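Local coordinates for protein putative nucleotide sugar epimerase/ dehydratase (Bordetella bronchiseptica, PDB 2Q1S) that binds NADH in a Rossmann fold and probably acts as a nucleotide-sugar epimerase or dehydratase in lipopolysaccharide O-antigen biosynthesis, at residues Asn47-Leu52 with Asn58-Val63; Lys71-Asp76 with Gly215-Ala220; Ala242-Pro247 with Ala356-Ile361; Ala294-Lys299 with Val341-Gly346. All coordinates share one frame; numbering follows the deposited sequence. Where two conformers were deposited one is given.

How the interactions relate
Interaction 1 is the fully buried member of the set, purely aliphatic and confined to the Rossmann core, where helix 43-54 lies on strand 59-63. Interaction 2, centred about 14 Å away, joins two loops near the cofactor and adds an amide hydrogen bond to its apolar contact. It touches interaction 3 through Ile72 CD1 and Val360 CG1, 3.7 Å apart, and through Ile217 packing on Ile361. Interaction 3 is a surface contact of leucines and a lysine. Interaction 4, partly buried, combines aliphatic packing with a lysine and an aspartate that stay short of a salt bridge; its helix 343-356 leads directly into helix 358-366 of interaction 3.

Interaction 1. Residues Asn47-Leu52 with Asn58-Val63; sequences NLVKRL and NQVHVV
Val49 and Val60 both hold CG1 opposite the backbone N (chi1 173° and -174°), which leaves each CG2 beside that nitrogen, and Val62 does the same. On the helix this turns Val49 CG2 into the meeting point of the contact. It lies 4.0 Å from Val60 CG1 and 3.9 Å from Val62 CG2, so a single methyl bridges two residues that alternate along the strand. The Val49 side chain runs at a slant to both partners. One helical turn further on, Leu52 adds a looser touch, its CB lying 4.4 Å from Val60 CG2, while its side chain also packs on Val35 and Val37 of strand 34-38. No hydrogen bond crosses the interface, and all four touching residues are buried, so the direct contact is apolar packing. The short axes approach to 9.8 Å and run nearly antiparallel, at 167°. That direction follows from the chain path: helix 43-54 returns across the sheet before strand 59-63 lines up parallel to strand 34-38. Val63, at the strand's end, touches the bound NADH, and Asp64 follows as a binding residue. This is the first beta-alpha-beta crossover of a Rossmann fold, with the helix packed on its sheet.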
loop_
_atom_site.group_PDB
_atom_site.type_symbol
_atom_site.label_atom_id
_atom_site.label_comp_id
_atom_site.label_asym_id
_atom_site.label_seq_id
_atom_site.Cartn_x
_atom_site.Cartn_y
_atom_site.Cartn_z
ATOM N N ASN A 47 9.277 -14.764 21.287
ATOM C CA ASN A 47 10.509 -14.347 21.979
ATOM C C ASN A 47 10.350 -13.008 22.658
ATOM O O ASN A 47 10.857 -12.789 23.766
ATOM C CB ASN A 47 11.723 -14.344 21.024
ATOM C CG ASN A 47 12.282 -15.739 20.807
ATOM O OD1 ASN A 47 13.064 -16.253 21.644
ATOM N ND2 ASN A 47 11.873 -16.385 19.705
ATOM N N LEU A 48 9.659 -12.074 22.006
ATOM C CA LEU A 48 9.344 -10.798 22.613
ATOM C C LEU A 48 8.467 -10.963 23.867
ATOM O O LEU A 48 8.692 -10.301 24.892
ATOM C CB LEU A 48 8.650 -9.891 21.574
ATOM C CG LEU A 48 8.279 -8.498 22.087
ATOM C CD1 LEU A 48 9.457 -7.663 22.591
ATOM C CD2 LEU A 48 7.532 -7.694 21.036
ATOM N N VAL A 49 7.439 -11.794 23.776
ATOM C CA VAL A 49 6.553 -12.058 24.911
ATOM C C VAL A 49 7.360 -12.579 26.106
ATOM O O VAL A 49 7.195 -12.065 27.218
ATOM C CB VAL A 49 5.356 -12.938 24.523
ATOM C CG1 VAL A 49 4.545 -13.342 25.742
ATOM C CG2 VAL A 49 4.451 -12.178 23.514
ATOM N N LYS A 50 8.240 -13.557 25.854
ATOM C CA LYS A 50 9.101 -14.135 26.908
ATOM C C LYS A 50 9.923 -13.029 27.566
ATOM O O LYS A 50 10.043 -12.978 28.799
ATOM C CB LYS A 50 10.050 -15.200 26.334
ATOM C CG LYS A 50 10.981 -15.872 27.351
ATOM N N ARG A 51 10.496 -12.148 26.749
ATOM C CA ARG A 51 11.355 -11.101 27.283
ATOM C C ARG A 51 10.547 -10.047 28.065
ATOM O O ARG A 51 10.972 -9.590 29.158
ATOM C CB ARG A 51 12.200 -10.513 26.159
ATOM C CG ARG A 51 13.124 -9.395 26.563
ATOM C CD ARG A 51 14.177 -9.836 27.603
ATOM N NE ARG A 51 15.138 -8.763 27.831
ATOM C CZ ARG A 51 15.792 -8.575 28.967
ATOM N NH1 ARG A 51 15.608 -9.416 29.978
ATOM N NH2 ARG A 51 16.637 -7.549 29.085
ATOM N N LEU A 52 9.335 -9.738 27.575
ATOM C CA LEU A 52 8.439 -8.802 28.276
ATOM C C LEU A 52 8.045 -9.332 29.663
ATOM O O LEU A 52 8.046 -8.586 30.647
ATOM C CB LEU A 52 7.174 -8.532 27.463
ATOM C CG LEU A 52 7.322 -7.666 26.189
ATOM C CD1 LEU A 52 6.052 -7.771 25.339
ATOM C CD2 LEU A 52 7.640 -6.250 26.521
ATOM N N ASN A 58 2.906 -6.072 33.391
ATOM C CA ASN A 58 1.684 -6.444 34.070
ATOM C C ASN A 58 0.788 -7.378 33.271
ATOM O O ASN A 58 0.230 -8.306 33.805
ATOM C CB ASN A 58 0.925 -5.176 34.468
ATOM C CG ASN A 58 -0.357 -5.481 35.199
ATOM O OD1 ASN A 58 -0.355 -6.148 36.258
ATOM N ND2 ASN A 58 -1.467 -4.999 34.657
ATOM N N GLN A 59 0.631 -7.123 31.976
ATOM C CA GLN A 59 -0.245 -7.937 31.148
ATOM C C GLN A 59 0.301 -7.943 29.733
ATOM O O GLN A 59 0.808 -6.921 29.273
ATOM C CB GLN A 59 -1.670 -7.369 31.140
ATOM C CG GLN A 59 -2.473 -7.531 32.453
ATOM C CD GLN A 59 -3.881 -6.955 32.370
ATOM O OE1 GLN A 59 -4.244 -6.300 31.389
ATOM N NE2 GLN A 59 -4.681 -7.199 33.400
ATOM N N VAL A 60 0.206 -9.089 29.073
ATOM C CA VAL A 60 0.454 -9.169 27.615
ATOM C C VAL A 60 -0.802 -9.749 26.932
ATOM O O VAL A 60 -1.256 -10.849 27.283
ATOM C CB VAL A 60 1.661 -10.036 27.237
ATOM C CG1 VAL A 60 1.910 -9.928 25.706
ATOM C CG2 VAL A 60 2.907 -9.637 27.980
ATOM N N HIS A 61 -1.375 -8.985 25.989
ATOM C CA HIS A 61 -2.505 -9.448 25.180
ATOM C C HIS A 61 -1.946 -9.875 23.830
ATOM O O HIS A 61 -1.508 -9.017 23.044
ATOM C CB HIS A 61 -3.514 -8.318 25.000
ATOM C CG HIS A 61 -4.770 -8.723 24.294
ATOM N ND1 HIS A 61 -5.697 -7.795 23.872
ATOM C CD2 HIS A 61 -5.235 -9.928 23.900
ATOM C CE1 HIS A 61 -6.708 -8.420 23.298
ATOM N NE2 HIS A 61 -6.455 -9.718 23.302
ATOM N N VAL A 62 -1.860 -11.176 23.623
ATOM C CA VAL A 62 -1.410 -11.746 22.342
ATOM C C VAL A 62 -2.638 -11.892 21.436
ATOM O O VAL A 62 -3.640 -12.485 21.811
ATOM C CB VAL A 62 -0.702 -13.119 22.550
ATOM C CG1 VAL A 62 -0.484 -13.849 21.197
ATOM C CG2 VAL A 62 0.642 -12.932 23.318
ATOM N N VAL A 63 -2.526 -11.290 20.239
ATOM C CA VAL A 63 -3.609 -11.452 19.258
ATOM C C VAL A 63 -2.954 -12.173 18.095
ATOM O O VAL A 63 -2.014 -11.593 17.510
ATOM C CB VAL A 63 -4.114 -10.073 18.764
ATOM C CG1 VAL A 63 -5.177 -10.326 17.699
ATOM C CG2 VAL A 63 -4.738 -9.287 19.967
#

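Interaction 2. Residues Lys71-Asp76 with Gly215-Ala220; sequences KINVPD and GEILGA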
loop_
_atom_site.group_PDB
_atom_site.type_symbol
_atom_site.label_atom_id
_atom_site.label_comp_id
_atom_site.label_asym_id
_atom_site.label_seq_id
_atom_site.Cartn_x
_atom_site.Cartn_y
_atom_site.Cartn_z
ATOM N N LYS A 71 0.347 -22.881 18.703
ATOM C CA LYS A 71 -0.185 -22.537 20.024
ATOM C C LYS A 71 0.828 -22.782 21.148
ATOM O O LYS A 71 0.813 -22.058 22.148
ATOM C CB LYS A 71 -1.484 -23.310 20.275
ATOM C CG LYS A 71 -2.295 -22.909 21.502
ATOM N N ILE A 72 1.718 -23.768 20.990
ATOM C CA ILE A 72 2.749 -24.027 22.022
ATOM C C ILE A 72 3.731 -22.893 22.214
ATOM O O ILE A 72 4.498 -22.885 23.165
ATOM C CB ILE A 72 3.538 -25.346 21.814
ATOM C CG1 ILE A 72 4.292 -25.322 20.467
ATOM C CG2 ILE A 72 2.603 -26.516 21.974
ATOM C CD1 ILE A 72 5.485 -26.305 20.441
ATOM N N ASN A 73 3.685 -21.914 21.324
ATOM C CA ASN A 73 4.483 -20.713 21.487
ATOM C C ASN A 73 3.773 -19.582 22.217
ATOM O O ASN A 73 4.322 -18.504 22.369
ATOM C CB ASN A 73 4.996 -20.229 20.135
ATOM C CG ASN A 73 6.382 -20.714 19.829
ATOM O OD1 ASN A 73 7.174 -20.968 20.721
ATOM N ND2 ASN A 73 6.691 -20.827 18.560
ATOM N N VAL A 74 2.558 -19.824 22.677
ATOM C CA VAL A 74 1.923 -18.879 23.568
ATOM C C VAL A 74 1.559 -19.390 24.954
ATOM O O VAL A 74 0.621 -20.156 25.120
ATOM C CB VAL A 74 0.761 -18.137 22.940
ATOM C CG1 VAL A 74 0.313 -18.772 21.668
ATOM C CG2 VAL A 74 -0.366 -17.974 23.907
ATOM N N PRO A 75 2.312 -18.922 25.944
ATOM C CA PRO A 75 2.301 -19.500 27.281
ATOM C C PRO A 75 0.950 -19.354 27.938
ATOM O O PRO A 75 0.211 -18.417 27.662
ATOM C CB PRO A 75 3.301 -18.638 28.013
ATOM C CG PRO A 75 3.158 -17.355 27.388
ATOM C CD PRO A 75 3.064 -17.660 25.928
ATOM N N ASP A 76 0.638 -20.293 28.815
ATOM C CA ASP A 76 -0.567 -20.189 29.603
ATOM C C ASP A 76 -0.283 -19.634 30.984
ATOM O O ASP A 76 -0.055 -20.375 31.924
ATOM C CB ASP A 76 -1.296 -21.532 29.668
ATOM N N GLY A 215 12.596 -20.963 18.733
ATOM C CA GLY A 215 11.189 -20.589 18.605
ATOM C C GLY A 215 10.688 -20.478 17.174
ATOM O O GLY A 215 9.482 -20.387 16.976
ATOM N N GLU A 216 11.595 -20.533 16.192
ATOM C CA GLU A 216 11.199 -20.647 14.781
ATOM C C GLU A 216 11.078 -22.107 14.451
ATOM O O GLU A 216 12.085 -22.832 14.443
ATOM C CB GLU A 216 12.213 -19.985 13.828
ATOM C CG GLU A 216 11.721 -20.085 12.386
ATOM C CD GLU A 216 12.477 -19.260 11.376
ATOM O OE1 GLU A 216 13.628 -18.843 11.623
ATOM O OE2 GLU A 216 11.899 -19.032 10.289
ATOM N N ILE A 217 9.829 -22.539 14.212
ATOM C CA ILE A 217 9.511 -23.953 14.007
ATOM C C ILE A 217 9.215 -24.188 12.528
ATOM O O ILE A 217 8.245 -23.641 12.000
ATOM C CB ILE A 217 8.273 -24.357 14.851
ATOM C CG1 ILE A 217 8.543 -24.142 16.346
ATOM C CG2 ILE A 217 7.828 -25.823 14.512
ATOM C CD1 ILE A 217 7.282 -24.161 17.283
ATOM N N LEU A 218 10.013 -25.034 11.877
ATOM C CA LEU A 218 9.711 -25.409 10.488
ATOM C C LEU A 218 8.291 -25.961 10.421
ATOM O O LEU A 218 7.906 -26.759 11.270
ATOM C CB LEU A 218 10.712 -26.452 9.967
ATOM C CG LEU A 218 12.191 -26.019 9.941
ATOM C CD1 LEU A 218 13.074 -27.194 9.530
ATOM C CD2 LEU A 218 12.462 -24.837 9.005
ATOM N N GLY A 219 7.495 -25.487 9.443
ATOM C CA GLY A 219 6.133 -26.035 9.274
ATOM C C GLY A 219 5.104 -25.383 10.198
ATOM O O GLY A 219 3.944 -25.787 10.194
ATOM N N ALA A 220 5.500 -24.399 11.000
ATOM C CA ALA A 220 4.546 -23.753 11.904
ATOM C C ALA A 220 3.314 -23.215 11.158
ATOM O O ALA A 220 3.436 -22.578 10.110
ATOM C CB ALA A 220 5.215 -22.658 12.716
#
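Asn73 reaches across to Gly215 and Ile217 with its amide, and the approach can be traced atom by atom. Its CB points toward the opposite loop but is still 5.5 Å from Gly215 O. A chi1 of -95°, displaced from a staggered value, swings CG to 4.2 Å from the same Gly215 O. Of the two terminal atoms, OD1 stays farther back, 4.6 Å from Gly215 CA, and ND2 does the bonding. It donates to Gly215 O over 3.2 Å, the N-H...O angle of 140° marking a bent bond. The nitrogen lies in the plane of the Gly215 carbonyl, on a lone pair, whereas the acceptor is tilted 24° out of the asparagine's own amide plane. The same ND2 also meets a hydrocarbon: Ile217 CD1 lies 3.6 Å away, the two side chains arriving from opposite directions. Beside this polar link, Ile72 CD1 and Ile217 CD1 touch at 4.2 Å. Ile217 thus contacts both neighbours with one methyl, and it opens a type II beta turn that ends at Ala220, with Gly219 between them. Helix 358-366 closes over the apolar side, Ile364 meeting Ile217. Asn73 packs on Ser46 of helix 43-54, and its side chain is about 7 Å from the bound NADH at the nearest atoms, while the intervening Glu216 forms a salt bridge with the NADH-binding Arg232. Two loops following strands 59-63 and 203-212 are thereby joined at the border of the dinucleotide pocket of a Rossmann-fold enzyme.

Interaction 3. Residues Ala242-Pro247 with Ala356-Ile361; sequences ALKGMP and ANLAVI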
loop_
_atom_site.group_PDB
_atom_site.type_symbol
_atom_site.label_atom_id
_atom_site.label_comp_id
_atom_site.label_asym_id
_atom_site.label_seq_id
_atom_site.Cartn_x
_atom_site.Cartn_y
_atom_site.Cartn_z
ATOM N N ALA A 242 21.197 -30.689 9.219
ATOM C CA ALA A 242 22.464 -31.035 9.876
ATOM C C ALA A 242 22.257 -32.000 11.041
ATOM O O ALA A 242 22.987 -32.998 11.172
ATOM C CB ALA A 242 23.168 -29.793 10.348
ATOM N N LEU A 243 21.253 -31.717 11.867
ATOM C CA LEU A 243 20.850 -32.614 12.959
ATOM C C LEU A 243 20.399 -34.002 12.490
ATOM O O LEU A 243 20.456 -34.952 13.257
ATOM C CB LEU A 243 19.757 -31.959 13.823
ATOM C CG LEU A 243 20.177 -30.840 14.791
ATOM C CD1 LEU A 243 18.957 -30.379 15.557
ATOM C CD2 LEU A 243 21.243 -31.350 15.767
ATOM N N LYS A 244 19.945 -34.096 11.241
ATOM C CA LYS A 244 19.502 -35.346 10.649
ATOM C C LYS A 244 20.641 -36.007 9.863
ATOM O O LYS A 244 20.443 -37.044 9.218
ATOM C CB LYS A 244 18.294 -35.152 9.717
ATOM C CG LYS A 244 17.022 -34.577 10.342
ATOM C CD LYS A 244 16.466 -35.386 11.501
ATOM C CE LYS A 244 15.807 -36.693 11.056
ATOM N NZ LYS A 244 15.071 -37.299 12.186
ATOM N N GLY A 245 21.809 -35.350 9.875
ATOM C CA GLY A 245 22.993 -35.898 9.220
ATOM C C GLY A 245 22.949 -35.794 7.705
ATOM O O GLY A 245 23.599 -36.576 7.001
ATOM N N MET A 246 22.188 -34.826 7.200
ATOM C CA MET A 246 21.990 -34.684 5.761
ATOM C C MET A 246 22.921 -33.621 5.189
ATOM O O MET A 246 23.252 -32.649 5.883
ATOM C CB MET A 246 20.536 -34.319 5.449
ATOM C CG MET A 246 19.500 -35.344 5.891
ATOM S SD MET A 246 17.825 -34.719 5.640
ATOM C CE MET A 246 16.824 -36.056 6.283
ATOM N N PRO A 247 23.346 -33.791 3.919
ATOM C CA PRO A 247 24.097 -32.704 3.280
ATOM C C PRO A 247 23.279 -31.413 3.210
ATOM O O PRO A 247 22.084 -31.448 2.903
ATOM C CB PRO A 247 24.365 -33.242 1.866
ATOM C CG PRO A 247 24.269 -34.702 2.000
ATOM C CD PRO A 247 23.201 -34.950 3.020
ATOM N N ALA A 356 16.563 -30.138 21.583
ATOM C CA ALA A 356 15.671 -30.420 22.701
ATOM C C ALA A 356 14.219 -30.582 22.238
ATOM O O ALA A 356 13.449 -31.310 22.859
ATOM C CB ALA A 356 15.780 -29.320 23.750
ATOM N N ASN A 357 13.879 -29.931 21.123
ATOM C CA ASN A 357 12.499 -29.925 20.601
ATOM C C ASN A 357 12.279 -30.635 19.260
ATOM O O ASN A 357 11.237 -30.427 18.613
ATOM C CB ASN A 357 11.955 -28.488 20.525
ATOM C CG ASN A 357 11.805 -27.852 21.893
ATOM O OD1 ASN A 357 10.883 -28.182 22.641
ATOM N ND2 ASN A 357 12.738 -26.967 22.247
ATOM N N LEU A 358 13.240 -31.463 18.844
ATOM C CA LEU A 358 13.218 -32.025 17.492
ATOM C C LEU A 358 11.966 -32.873 17.214
ATOM O O LEU A 358 11.372 -32.753 16.153
ATOM C CB LEU A 358 14.497 -32.838 17.211
ATOM C CG LEU A 358 14.798 -33.182 15.739
ATOM C CD1 LEU A 358 14.982 -31.937 14.890
ATOM C CD2 LEU A 358 16.019 -34.103 15.599
ATOM N N ALA A 359 11.572 -33.727 18.163
ATOM C CA ALA A 359 10.382 -34.574 17.969
ATOM C C ALA A 359 9.117 -33.733 17.720
ATOM O O ALA A 359 8.298 -34.053 16.843
ATOM C CB ALA A 359 10.190 -35.512 19.162
ATOM N N VAL A 360 8.974 -32.662 18.498
ATOM C CA VAL A 360 7.825 -31.776 18.422
ATOM C C VAL A 360 7.867 -31.084 17.064
ATOM O O VAL A 360 6.836 -30.942 16.388
ATOM C CB VAL A 360 7.835 -30.765 19.606
ATOM C CG1 VAL A 360 7.017 -29.532 19.304
ATOM C CG2 VAL A 360 7.310 -31.432 20.862
ATOM N N ILE A 361 9.061 -30.659 16.658
ATOM C CA ILE A 361 9.205 -29.971 15.369
ATOM C C ILE A 361 8.885 -30.915 14.212
ATOM O O ILE A 361 8.191 -30.524 13.264
ATOM C CB ILE A 361 10.607 -29.344 15.199
ATOM C CG1 ILE A 361 10.832 -28.258 16.261
ATOM C CG2 ILE A 361 10.770 -28.747 13.798
ATOM C CD1 ILE A 361 12.266 -27.764 16.365
#
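Within 356-361, Leu358 alone touches Leu243 and Lys244, and its two methyls divide the work. Both touches have the same spacing, so the contrast between them lies in their surroundings. On the better-packed side is the leucine pair, where Leu243 CD1 and Leu358 CD1 meet at 4.3 Å, while the parent CA atoms stay 8.9 Å apart. Both CB atoms point across the gap, so only branch ends bridge it. Neighbouring helices flank this half: Leu243 also rests on Thr304 of helix 293-304 and on Thr354 and Lys355 of helix 343-356, and Leu358 packs on Tyr240. A helix C-terminus and a helix N-terminus lie beside the pair. Helix 234-243 finishes in a Schellman motif, with Gly245 at a positive phi of 75° and Gly245 N bonded to Ala242 O at 2.9 Å. Across from it, Asn357 separates helix 343-356 from helix 358-366; it occupies the N-cap position of the latter without making a side-chain capping bond, its ND2 turning back to Trp353 O instead. The other half of the contact lies toward solvent. Lys244 is exposed, and it touches Leu358 with the middle of its chain, CD standing 4.3 Å from Leu358 CD2. Folded turns at its first three torsions, such as chi3 at -73°, bring CD up to that methyl. The next carbon has already drawn off, CE lying 5.2 Å from Leu358 CD2. Farther out, the ammonium NZ finds its partner one turn along the helix, in a salt bridge with Glu362 OE2.

Interaction 4. Residues Ala294-Lys299 with Val341-Gly346; sequences ADLATK and VSIDDG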
loop_
_atom_site.group_PDB
_atom_site.type_symbol
_atom_site.label_atom_id
_atom_site.label_comp_id
_atom_site.label_asym_id
_atom_site.label_seq_id
_atom_site.Cartn_x
_atom_site.Cartn_y
_atom_site.Cartn_z
ATOM N N ALA A 294 27.851 -20.065 3.008
ATOM C CA ALA A 294 28.864 -21.127 3.156
ATOM C C ALA A 294 29.390 -21.219 4.595
ATOM O O ALA A 294 29.533 -22.326 5.113
ATOM C CB ALA A 294 30.010 -20.957 2.171
ATOM N N ASP A 295 29.651 -20.064 5.228
ATOM C CA ASP A 295 30.170 -20.024 6.599
ATOM C C ASP A 295 29.098 -20.401 7.608
ATOM O O ASP A 295 29.373 -21.112 8.575
ATOM C CB ASP A 295 30.776 -18.662 6.936
ATOM C CG ASP A 295 32.106 -18.432 6.245
ATOM O OD1 ASP A 295 32.671 -19.401 5.684
ATOM O OD2 ASP A 295 32.598 -17.288 6.261
ATOM N N LEU A 296 27.879 -19.920 7.371
ATOM C CA LEU A 296 26.721 -20.399 8.142
ATOM C C LEU A 296 26.661 -21.938 8.156
ATOM O O LEU A 296 26.655 -22.571 9.228
ATOM C CB LEU A 296 25.414 -19.787 7.603
ATOM C CG LEU A 296 24.127 -20.095 8.386
ATOM C CD1 LEU A 296 24.009 -19.162 9.593
ATOM C CD2 LEU A 296 22.877 -19.954 7.493
ATOM N N ALA A 297 26.667 -22.542 6.965
ATOM C CA ALA A 297 26.629 -24.012 6.837
ATOM C C ALA A 297 27.829 -24.672 7.510
ATOM O O ALA A 297 27.675 -25.688 8.191
ATOM C CB ALA A 297 26.534 -24.418 5.371
ATOM N N THR A 298 29.016 -24.092 7.323
ATOM C CA THR A 298 30.236 -24.621 7.923
ATOM C C THR A 298 30.085 -24.704 9.447
ATOM O O THR A 298 30.315 -25.763 10.036
ATOM C CB THR A 298 31.475 -23.780 7.506
ATOM O OG1 THR A 298 31.730 -23.991 6.106
ATOM C CG2 THR A 298 32.682 -24.188 8.323
ATOM N N LYS A 299 29.640 -23.590 10.046
ATOM C CA LYS A 299 29.453 -23.455 11.501
ATOM C C LYS A 299 28.408 -24.431 12.045
ATOM O O LYS A 299 28.634 -25.100 13.045
ATOM C CB LYS A 299 29.035 -22.024 11.848
ATOM C CG LYS A 299 30.170 -21.002 11.782
ATOM C CD LYS A 299 29.617 -19.607 11.514
ATOM C CE LYS A 299 30.597 -18.499 11.875
ATOM N NZ LYS A 299 31.921 -18.554 11.226
ATOM N N VAL A 341 25.109 -10.475 20.112
ATOM C CA VAL A 341 25.203 -11.946 20.064
ATOM C C VAL A 341 25.847 -12.384 18.737
ATOM O O VAL A 341 25.311 -12.129 17.646
ATOM C CB VAL A 341 23.838 -12.667 20.306
ATOM C CG1 VAL A 341 23.978 -14.191 20.227
ATOM C CG2 VAL A 341 23.230 -12.264 21.653
ATOM N N SER A 342 27.002 -13.043 18.842
ATOM C CA SER A 342 27.738 -13.457 17.658
ATOM C C SER A 342 27.043 -14.600 16.967
ATOM O O SER A 342 26.237 -15.299 17.577
ATOM C CB SER A 342 29.140 -13.908 18.041
ATOM O OG SER A 342 29.082 -15.071 18.844
ATOM N N ILE A 343 27.343 -14.774 15.680
ATOM C CA ILE A 343 26.782 -15.869 14.894
ATOM C C ILE A 343 27.125 -17.237 15.531
ATOM O O ILE A 343 26.292 -18.142 15.549
ATOM C CB ILE A 343 27.194 -15.777 13.368
ATOM C CG1 ILE A 343 26.323 -16.709 12.485
ATOM C CG2 ILE A 343 28.712 -15.955 13.166
ATOM C CD1 ILE A 343 24.824 -16.598 12.678
ATOM N N ASP A 344 28.325 -17.364 16.094
ATOM C CA ASP A 344 28.699 -18.586 16.802
ATOM C C ASP A 344 27.859 -18.850 18.052
ATOM O O ASP A 344 27.323 -19.942 18.221
ATOM C CB ASP A 344 30.186 -18.578 17.143
ATOM C CG ASP A 344 31.063 -18.761 15.916
ATOM O OD1 ASP A 344 30.635 -19.451 14.965
ATOM O OD2 ASP A 344 32.180 -18.211 15.895
ATOM N N ASP A 345 27.734 -17.857 18.926
ATOM C CA ASP A 345 26.933 -18.040 20.139
ATOM C C ASP A 345 25.443 -18.250 19.835
ATOM O O ASP A 345 24.799 -19.135 20.430
ATOM C CB ASP A 345 27.160 -16.900 21.145
ATOM C CG ASP A 345 28.637 -16.745 21.556
ATOM O OD1 ASP A 345 29.441 -17.698 21.373
ATOM O OD2 ASP A 345 28.993 -15.665 22.089
ATOM N N GLY A 346 24.907 -17.474 18.885
ATOM C CA GLY A 346 23.475 -17.549 18.556
ATOM C C GLY A 346 23.123 -18.894 17.944
ATOM O O GLY A 346 22.090 -19.522 18.268
#
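Lys299 lies across both Ile343 and Asp344 at about a right angle, so the side of its chain, more than its charged end, makes the contact. Its CE presses against Ile343 CG2 at 3.4 Å, tighter than ordinary carbon packing, and sits 3.2 Å from Asp344 OD1. The chain is bent at chi4 (56°), and NZ lies 4.1 Å from Asp344 OD1, farther than CE and too far for a salt bridge. Ile343 presents two branches: CG2 to the lysine, and CD1 to Leu296 CD1 at 4.1 Å, again at about a right angle. Its chi1 of -166° sets CG1, which carries CD1, anti to the backbone N and leaves CG2 between that nitrogen and the carbonyl carbon, so the branches reach different partners. Ile343 and Asp344 sit in the first turn of helix 343-356, N-capped by Ser342, whose OG accepts from Asp345 N in a nearly straight bond of 3.1 Å and 167°. Helix 293-304 meets the start of helix 343-356 beside strand 257-262, whose Phe260 touches both Leu296 and Ile343. The Leu296 side chain is about 7 Å from that of Arg258, which binds UDP in another crystal structure of this protein.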